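Local atomic coordinates of calcium dodecin (Mycobacterium tuberculosis, PDB entry 3ONR), a protein that binds calcium ions at the interfaces between subunits of a hollow dodecameric sphere and may also sequester other small ligands. Residues D34-A39 against L60-K65; I11-T16 against K53-I58. The protein carries 2 engineered substitutions. One frame throughout, in Å; residues are numbered along the deposited sequence.

Contact 1: residues D34-A39 against L60-K65; sequences DDIRVA and LEVSFK
A39 and V62 meet where strands 38-48 and 54-65 run close together: CB of A39 lies 3.7 Å from CG1 of V62, while the CA of A39 approaches E61 O at 3.5 Å in a CA-H...O contact. I36 extends this apolar patch. Its CG1 is anti to the carbonyl carbon (chi1 -69°) and passes 3.6 Å from S63 O, and its CD1 rests 4.0 Å from V62 CB. Helix 18-32 covers the patch, with A29 on I36 and V26 on A39.

Between the two backbones, by contrast, the link from V38 to K65 runs largely through water. One water accepts from S63 N and sits very close to V38 O, at a doubtful length; a second donates to both D35 O and S63 O. The one direct hydrogen bond across the segments is made by the D35 carboxylate: K65 N donates to the syn lone pair of D35 OD2 at 2.8 Å, nearly straight at 171°. The other oxygen, D35 OD1, lies 3.2 Å from F64 CB and takes a hydrogen bond from a third water, which also donates to K65 O. Both carboxylate oxygens are thus held, which should fix the rotation of the group. The extended K65 side chain puts NZ 6.8 Å from D35 OD2, where it makes a weak hydrogen bond with S3 OG.

V38 and A39 also pair with a strand of a neighbouring subunit, carrying the sheet across the interface. The arrangement is the splayed, hydrated open end of the antiparallel beta hairpin in the beta-alpha-beta-beta fold of dodecins.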
ATOM      1  N   ASP A  34      24.093   9.257  18.868  1.00 40.07           N
ATOM      2  CA  ASP A  34      24.448   8.122  19.685  1.00 44.00           C
ATOM      3  C   ASP A  34      23.208   7.234  20.012  1.00 43.18           C
ATOM      4  O   ASP A  34      23.347   6.144  20.532  1.00 44.13           O
ATOM      5  CB  ASP A  34      25.136   8.644  20.956  1.00 47.75           C
ATOM      6  CG  ASP A  34      24.281   9.701  21.708  1.00 51.41           C
ATOM      7  OD1 ASP A  34      24.631  10.056  22.865  1.00 59.04           O
ATOM      8  OD2 ASP A  34      23.250  10.166  21.152  1.00 55.45           O
ATOM      9  N   ASP A  35      22.000   7.671  19.667  1.00 42.08           N
ATOM     10  CA  ASP A  35      20.833   6.932  20.180  1.00 43.67           C
ATOM     11  C   ASP A  35      20.088   5.986  19.208  1.00 41.94           C
ATOM     12  O   ASP A  35      18.941   5.612  19.450  1.00 42.94           O
ATOM     13  CB  ASP A  35      19.864   7.865  20.949  1.00 44.09           C
ATOM     14  CG  ASP A  35      19.308   9.041  20.072  1.00 43.66           C
ATOM     15  OD1 ASP A  35      19.983   9.473  19.093  1.00 38.50           O
ATOM     16  OD2 ASP A  35      18.175   9.495  20.404  1.00 43.75           O
ATOM     17  N   ILE A  36      20.724   5.577  18.127  1.00 39.53           N
ATOM     18  CA  ILE A  36      20.009   4.702  17.208  1.00 36.11           C
ATOM     19  C   ILE A  36      20.053   3.241  17.625  1.00 36.28           C
ATOM     20  O   ILE A  36      21.147   2.646  17.793  1.00 36.70           O
ATOM     21  CB  ILE A  36      20.514   4.864  15.817  1.00 35.22           C
ATOM     22  CG1 ILE A  36      20.117   6.232  15.299  1.00 32.49           C
ATOM     23  CG2 ILE A  36      19.888   3.790  14.942  1.00 35.06           C
ATOM     24  CD1 ILE A  36      20.847   6.629  14.057  1.00 33.08           C
ATOM     25  N   ARG A  37      18.868   2.663  17.804  1.00 33.75           N
ATOM     26  CA  ARG A  37      18.804   1.269  18.313  1.00 34.67           C
ATOM     27  C   ARG A  37      18.132   0.331  17.312  1.00 31.90           C
ATOM     28  O   ARG A  37      18.158  -0.896  17.474  1.00 32.35           O
ATOM     29  CB  ARG A  37      18.041   1.155  19.635  1.00 36.23           C
ATOM     30  CG  ARG A  37      18.790   1.776  20.815  1.00 42.38           C
ATOM     31  CD  ARG A  37      20.159   1.101  20.950  1.00 44.68           C
ATOM     32  NE  ARG A  37      20.808   1.527  22.194  1.00 54.39           N
ATOM     33  CZ  ARG A  37      21.575   2.608  22.307  1.00 55.16           C
ATOM     34  NH1 ARG A  37      22.115   2.923  23.489  1.00 61.51           N
ATOM     35  NH2 ARG A  37      21.818   3.371  21.247  1.00 53.30           N
ATOM     36  N   VAL A  38      17.504   0.920  16.315  1.00 28.36           N
ATOM     37  CA  VAL A  38      16.772   0.140  15.334  1.00 26.99           C
ATOM     38  C   VAL A  38      16.865   0.781  14.004  1.00 24.73           C
ATOM     39  O   VAL A  38      16.885   2.015  13.968  1.00 24.28           O
ATOM     40  CB  VAL A  38      15.293  -0.150  15.734  1.00 29.72           C
ATOM     41  CG1 VAL A  38      14.431   1.079  15.709  1.00 30.64           C
ATOM     42  CG2 VAL A  38      14.687  -1.144  14.764  1.00 29.98           C
ATOM     43  N   ALA A  39      16.902   0.017  12.891  1.00 22.01           N
ATOM     44  CA  ALA A  39      16.841   0.623  11.556  1.00 20.18           C
ATOM     45  C   ALA A  39      15.920  -0.207  10.702  1.00 21.30           C
ATOM     46  O   ALA A  39      16.161  -1.432  10.608  1.00 21.71           O
ATOM     47  CB  ALA A  39      18.184   0.642  10.872  1.00 19.81           C
ATOM     48  N   LEU A  60      17.109   2.741   4.473  1.00 15.63           N
ATOM     49  CA  LEU A  60      16.809   2.464   5.868  1.00 17.14           C
ATOM     50  C   LEU A  60      16.127   3.686   6.527  1.00 16.25           C
ATOM     51  O   LEU A  60      16.457   4.799   6.218  1.00 16.40           O
ATOM     52  CB  LEU A  60      18.067   2.244   6.662  1.00 17.27           C
ATOM     53  CG  LEU A  60      19.006   1.082   6.175  1.00 18.82           C
ATOM     54  CD1 LEU A  60      20.235   1.045   7.002  1.00 22.50           C
ATOM     55  CD2 LEU A  60      18.244  -0.262   6.302  1.00 19.73           C
ATOM     56  N   GLU A  61      15.231   3.419   7.448  1.00 15.67           N
ATOM     57  CA  GLU A  61      14.615   4.555   8.219  1.00 17.03           C
ATOM     58  C   GLU A  61      15.160   4.438   9.659  1.00 17.43           C
ATOM     59  O   GLU A  61      15.085   3.358  10.264  1.00 18.01           O
ATOM     60  CB  GLU A  61      13.091   4.385   8.199  1.00 20.13           C
ATOM     61  CG  GLU A  61      12.327   5.480   8.926  1.00 22.50           C
ATOM     62  CD  GLU A  61      10.813   5.221   9.064  1.00 31.82           C
ATOM     63  OE1 GLU A  61      10.266   5.472  10.143  1.00 37.63           O
ATOM     64  OE2 GLU A  61      10.132   4.814   8.110  1.00 39.46           O
ATOM     65  N   VAL A  62      15.686   5.531  10.210  1.00 15.69           N
ATOM     66  CA  VAL A  62      16.156   5.560  11.599  1.00 17.38           C
ATOM     67  C   VAL A  62      15.593   6.841  12.247  1.00 17.83           C
ATOM     68  O   VAL A  62      15.263   7.799  11.544  1.00 17.71           O
ATOM     69  CB  VAL A  62      17.755   5.603  11.690  1.00 19.30           C
ATOM     70  CG1 VAL A  62      18.304   4.284  11.101  1.00 18.51           C
ATOM     71  CG2 VAL A  62      18.295   6.805  10.890  1.00 22.20           C
ATOM     72  N   SER A  63      15.533   6.848  13.576  1.00 18.32           N
ATOM     73  CA  SER A  63      15.135   8.081  14.277  1.00 20.02           C
ATOM     74  C   SER A  63      16.080   8.383  15.416  1.00 21.64           C
ATOM     75  O   SER A  63      16.792   7.488  15.894  1.00 23.68           O
ATOM     76  CB  SER A  63      13.716   7.952  14.772  1.00 22.46           C
ATOM     77  OG  SER A  63      13.580   6.787  15.587  1.00 25.86           O
ATOM     78  N   PHE A  64      16.083   9.623  15.889  1.00 22.68           N
ATOM     79  CA  PHE A  64      16.983  10.037  16.988  1.00 23.10           C
ATOM     80  C   PHE A  64      16.414  11.255  17.637  1.00 23.69           C
ATOM     81  O   PHE A  64      15.617  12.001  17.037  1.00 22.66           O
ATOM     82  CB  PHE A  64      18.422  10.393  16.435  1.00 22.65           C
ATOM     83  CG  PHE A  64      18.404  11.256  15.170  1.00 22.29           C
ATOM     84  CD1 PHE A  64      18.394  12.636  15.245  1.00 23.49           C
ATOM     85  CD2 PHE A  64      18.270  10.675  13.945  1.00 24.72           C
ATOM     86  CE1 PHE A  64      18.305  13.419  14.096  1.00 26.39           C
ATOM     87  CE2 PHE A  64      18.209  11.451  12.781  1.00 26.88           C
ATOM     88  CZ  PHE A  64      18.210  12.807  12.851  1.00 23.93           C
ATOM     89  N   LYS A  65      16.746  11.403  18.889  1.00 23.58           N
ATOM     90  CA  LYS A  65      16.304  12.611  19.666  1.00 25.39           C
ATOM     91  C   LYS A  65      16.744  13.924  18.993  1.00 24.41           C
ATOM     92  O   LYS A  65      17.874  14.017  18.498  1.00 23.09           O
ATOM     93  CB  LYS A  65      16.871  12.510  21.079  1.00 27.98           C
ATOM     94  CG  LYS A  65      16.178  13.361  22.117  1.00 37.36           C
ATOM     95  CD  LYS A  65      16.286  12.668  23.489  1.00 45.24           C
ATOM     96  CE  LYS A  65      15.694  13.524  24.545  1.00 53.46           C
ATOM     97  NZ  LYS A  65      15.864  12.804  25.841  1.00 56.84           N
TER
HETATM   98  O   HOH W   1      20.037  12.480  19.482  1.00 17.94           O
HETATM   99  O   HOH W   2      16.352   6.329  18.937  1.00 25.45           O
HETATM  100  O   HOH W   3      16.068   4.251  14.835  1.00 11.47           O

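Contact 2: residues I11-T16 against K53-I58; sequences IGTSPT and KITYRI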
ATOM      1  N   ILE A  11      20.498   5.845   2.654  1.00 15.87           N
ATOM      2  CA  ILE A  11      20.773   4.704   1.726  1.00 17.44           C
ATOM      3  C   ILE A  11      22.205   4.315   1.904  1.00 18.19           C
ATOM      4  O   ILE A  11      23.093   5.186   1.776  1.00 17.06           O
ATOM      5  CB  ILE A  11      20.453   5.119   0.245  1.00 17.24           C
ATOM      6  CG1 ILE A  11      18.918   5.281   0.103  1.00 15.21           C
ATOM      7  CG2 ILE A  11      21.061   4.038  -0.722  1.00 18.05           C
ATOM      8  CD1 ILE A  11      18.541   5.879  -1.308  1.00 18.90           C
ATOM      9  N   GLY A  12      22.431   3.001   2.228  1.00 17.78           N
ATOM     10  CA  GLY A  12      23.806   2.515   2.204  1.00 19.89           C
ATOM     11  C   GLY A  12      24.041   1.767   0.880  1.00 20.18           C
ATOM     12  O   GLY A  12      23.074   1.309   0.210  1.00 18.65           O
ATOM     13  N   THR A  13      25.301   1.681   0.472  1.00 21.36           N
ATOM     14  CA  THR A  13      25.553   0.947  -0.810  1.00 23.48           C
ATOM     15  C   THR A  13      26.777   0.021  -0.575  1.00 23.56           C
ATOM     16  O   THR A  13      27.622   0.321   0.264  1.00 23.87           O
ATOM     17  CB  THR A  13      25.877   1.914  -1.995  1.00 26.08           C
ATOM     18  OG1 THR A  13      27.219   2.484  -1.842  1.00 29.64           O
ATOM     19  CG2 THR A  13      24.878   3.065  -2.112  1.00 27.57           C
ATOM     20  N   SER A  14      26.946  -0.994  -1.410  1.00 23.30           N
ATOM     21  CA  SER A  14      28.010  -2.014  -1.174  1.00 26.77           C
ATOM     22  C   SER A  14      28.169  -2.854  -2.392  1.00 26.61           C
ATOM     23  O   SER A  14      27.180  -3.277  -2.956  1.00 24.90           O
ATOM     24  CB  SER A  14      27.556  -3.004  -0.103  1.00 25.41           C
ATOM     25  OG  SER A  14      28.592  -3.938   0.235  1.00 28.54           O
ATOM     26  N   PRO A  15      29.408  -3.204  -2.741  1.00 29.72           N
ATOM     27  CA  PRO A  15      29.572  -4.146  -3.837  1.00 29.94           C
ATOM     28  C   PRO A  15      29.274  -5.586  -3.349  1.00 31.54           C
ATOM     29  O   PRO A  15      29.180  -6.518  -4.144  1.00 32.50           O
ATOM     30  CB  PRO A  15      31.057  -3.978  -4.219  1.00 34.41           C
ATOM     31  CG  PRO A  15      31.729  -3.385  -2.934  1.00 32.74           C
ATOM     32  CD  PRO A  15      30.676  -2.696  -2.172  1.00 30.39           C
ATOM     33  N   THR A  16      29.133  -5.760  -2.043  1.00 32.17           N
ATOM     34  CA  THR A  16      29.111  -7.086  -1.453  1.00 34.29           C
ATOM     35  C   THR A  16      27.708  -7.647  -1.200  1.00 31.20           C
ATOM     36  O   THR A  16      27.325  -8.708  -1.737  1.00 30.57           O
ATOM     37  CB  THR A  16      29.880  -7.038  -0.133  1.00 36.57           C
ATOM     38  OG1 THR A  16      31.189  -6.504  -0.385  1.00 43.83           O
ATOM     39  CG2 THR A  16      30.032  -8.439   0.518  1.00 42.21           C
ATOM     40  N   LYS A  53      29.093  -4.508 -13.266  1.00 44.43           N
ATOM     41  CA  LYS A  53      29.426  -4.467 -11.830  1.00 42.05           C
ATOM     42  C   LYS A  53      28.176  -3.937 -11.051  1.00 38.01           C
ATOM     43  O   LYS A  53      27.714  -2.846 -11.317  1.00 37.45           O
ATOM     44  CB  LYS A  53      30.662  -3.577 -11.574  1.00 44.54           C
ATOM     45  CG  LYS A  53      30.743  -2.916 -10.155  1.00 46.48           C
ATOM     46  CD  LYS A  53      31.619  -1.617 -10.150  1.00 53.68           C
ATOM     47  CE  LYS A  53      31.649  -0.890  -8.789  1.00 54.72           C
ATOM     48  NZ  LYS A  53      31.643  -1.867  -7.632  1.00 59.74           N
ATOM     49  N   ILE A  54      27.716  -4.744 -10.092  1.00 34.16           N
ATOM     50  CA  ILE A  54      26.566  -4.518  -9.230  1.00 31.94           C
ATOM     51  C   ILE A  54      26.932  -3.803  -7.926  1.00 30.35           C
ATOM     52  O   ILE A  54      27.947  -4.108  -7.257  1.00 29.20           O
ATOM     53  CB  ILE A  54      25.938  -5.891  -8.915  1.00 30.21           C
ATOM     54  CG1 ILE A  54      25.404  -6.482 -10.221  1.00 34.14           C
ATOM     55  CG2 ILE A  54      24.780  -5.801  -7.938  1.00 28.44           C
ATOM     56  CD1 ILE A  54      24.924  -7.909 -10.087  1.00 41.00           C
ATOM     57  N   THR A  55      26.116  -2.815  -7.586  1.00 28.56           N
ATOM     58  CA  THR A  55      26.234  -2.206  -6.304  1.00 27.72           C
ATOM     59  C   THR A  55      24.892  -2.523  -5.678  1.00 25.42           C
ATOM     60  O   THR A  55      23.869  -2.173  -6.256  1.00 25.86           O
ATOM     61  CB  THR A  55      26.440  -0.667  -6.439  1.00 27.39           C
ATOM     62  OG1 THR A  55      27.683  -0.434  -7.083  1.00 33.86           O
ATOM     63  CG2 THR A  55      26.438   0.002  -5.082  1.00 30.59           C
ATOM     64  N   TYR A  56      24.898  -3.137  -4.502  1.00 23.37           N
ATOM     65  CA  TYR A  56      23.633  -3.351  -3.741  1.00 20.81           C
ATOM     66  C   TYR A  56      23.304  -2.098  -2.933  1.00 20.11           C
ATOM     67  O   TYR A  56      24.193  -1.511  -2.277  1.00 21.56           O
ATOM     68  CB  TYR A  56      23.806  -4.529  -2.782  1.00 19.85           C
ATOM     69  CG  TYR A  56      24.131  -5.767  -3.558  1.00 22.45           C
ATOM     70  CD1 TYR A  56      25.473  -6.139  -3.801  1.00 26.00           C
ATOM     71  CD2 TYR A  56      23.089  -6.546  -4.090  1.00 19.16           C
ATOM     72  CE1 TYR A  56      25.801  -7.290  -4.575  1.00 27.98           C
ATOM     73  CE2 TYR A  56      23.422  -7.726  -4.857  1.00 23.56           C
ATOM     74  CZ  TYR A  56      24.765  -8.045  -5.078  1.00 26.31           C
ATOM     75  OH  TYR A  56      25.069  -9.145  -5.890  1.00 26.17           O
ATOM     76  N   ARG A  57      22.063  -1.644  -3.004  1.00 19.40           N
ATOM     77  CA  ARG A  57      21.735  -0.382  -2.327  1.00 19.44           C
ATOM     78  C   ARG A  57      20.501  -0.610  -1.430  1.00 17.85           C
ATOM     79  O   ARG A  57      19.590  -1.377  -1.778  1.00 18.35           O
ATOM     80  CB  ARG A  57      21.394   0.722  -3.335  1.00 19.23           C
ATOM     81  CG  ARG A  57      22.515   0.944  -4.417  1.00 20.72           C
ATOM     82  CD  ARG A  57      22.317   2.253  -5.206  1.00 26.05           C
ATOM     83  NE  ARG A  57      21.082   2.231  -5.990  1.00 26.54           N
ATOM     84  CZ  ARG A  57      20.770   3.095  -6.952  1.00 32.84           C
ATOM     85  NH1 ARG A  57      21.643   4.064  -7.291  1.00 29.40           N
ATOM     86  NH2 ARG A  57      19.572   2.985  -7.565  1.00 28.71           N
ATOM     87  N   ILE A  58      20.487  -0.012  -0.230  1.00 17.43           N
ATOM     88  CA  ILE A  58      19.376  -0.304   0.700  1.00 15.57           C
ATOM     89  C   ILE A  58      18.984   0.983   1.454  1.00 17.72           C
ATOM     90  O   ILE A  58      19.872   1.682   1.905  1.00 17.28           O
ATOM     91  CB  ILE A  58      19.707  -1.461   1.655  1.00 16.33           C
ATOM     92  CG1 ILE A  58      18.517  -1.816   2.556  1.00 15.73           C
ATOM     93  CG2 ILE A  58      20.926  -1.090   2.573  1.00 13.90           C
ATOM     94  CD1 ILE A  58      18.728  -3.229   3.202  1.00 17.31           C
TER
HETATM   95  O   HOH W   4      29.255  -6.436  -6.723  1.00 24.41           O
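G12 with I58 and S14 with Y56 form antiparallel hydrogen-bonded pairs around the non-hydrogen-bonded pair T13-R57, the axes of 11-14 and 54-58 approaching to 4.6 Å with their directions 157° apart. G12 and I58 exchange two 2.9 Å bonds; Y56 N donates to S14 O, whereas the return bond from S14 N to Y56 O is weak. On the face bearing T13 and R57, CG2 of T13 lies 3.9 Å from R57 CG, the two side chains side by side and pointing the same way. The CB of T13 also meets CG2 of T55 at 3.7 Å. R57 NE forms a salt bridge with D45 of strand 38-48. This ladder joins the first and last strands of the dodecin sheet, with helix 18-32 packed over the face of S14 and I58. On that face Y56 CG is anti to the carbonyl carbon, beside the backbone N (chi1 -60°), and the ring has its edge to the turn after strand 4-14, CE1 coming 3.5 Å from P15 O. CG2 of I54 lies over one face of the ring, 3.6 Å above its plane and offset toward the rim. At the strand end, one water donates to both P15 O and I54 O.

How the contacts relate
From the N terminus, the chain runs through strand 4-14, helix 18-32, strand 38-48 and strand 54-65. Contact 2 closes a loop of 36 residues that includes the whole helix, bringing 11-16 against 53-58. Contact 1 closes a shorter loop of 20 residues, mostly strand, between 34-39 and 60-65. The two loops cross, since 34-39 falls inside the first and 60-65 beyond it. Strand 54-65 is common to both and lies between the other two in the sheet: contact 2 ties its start to strand 4-14, contact 1 its end to strand 38-48. Their centres are about 21 Å apart, on opposite sides of the chain's centre.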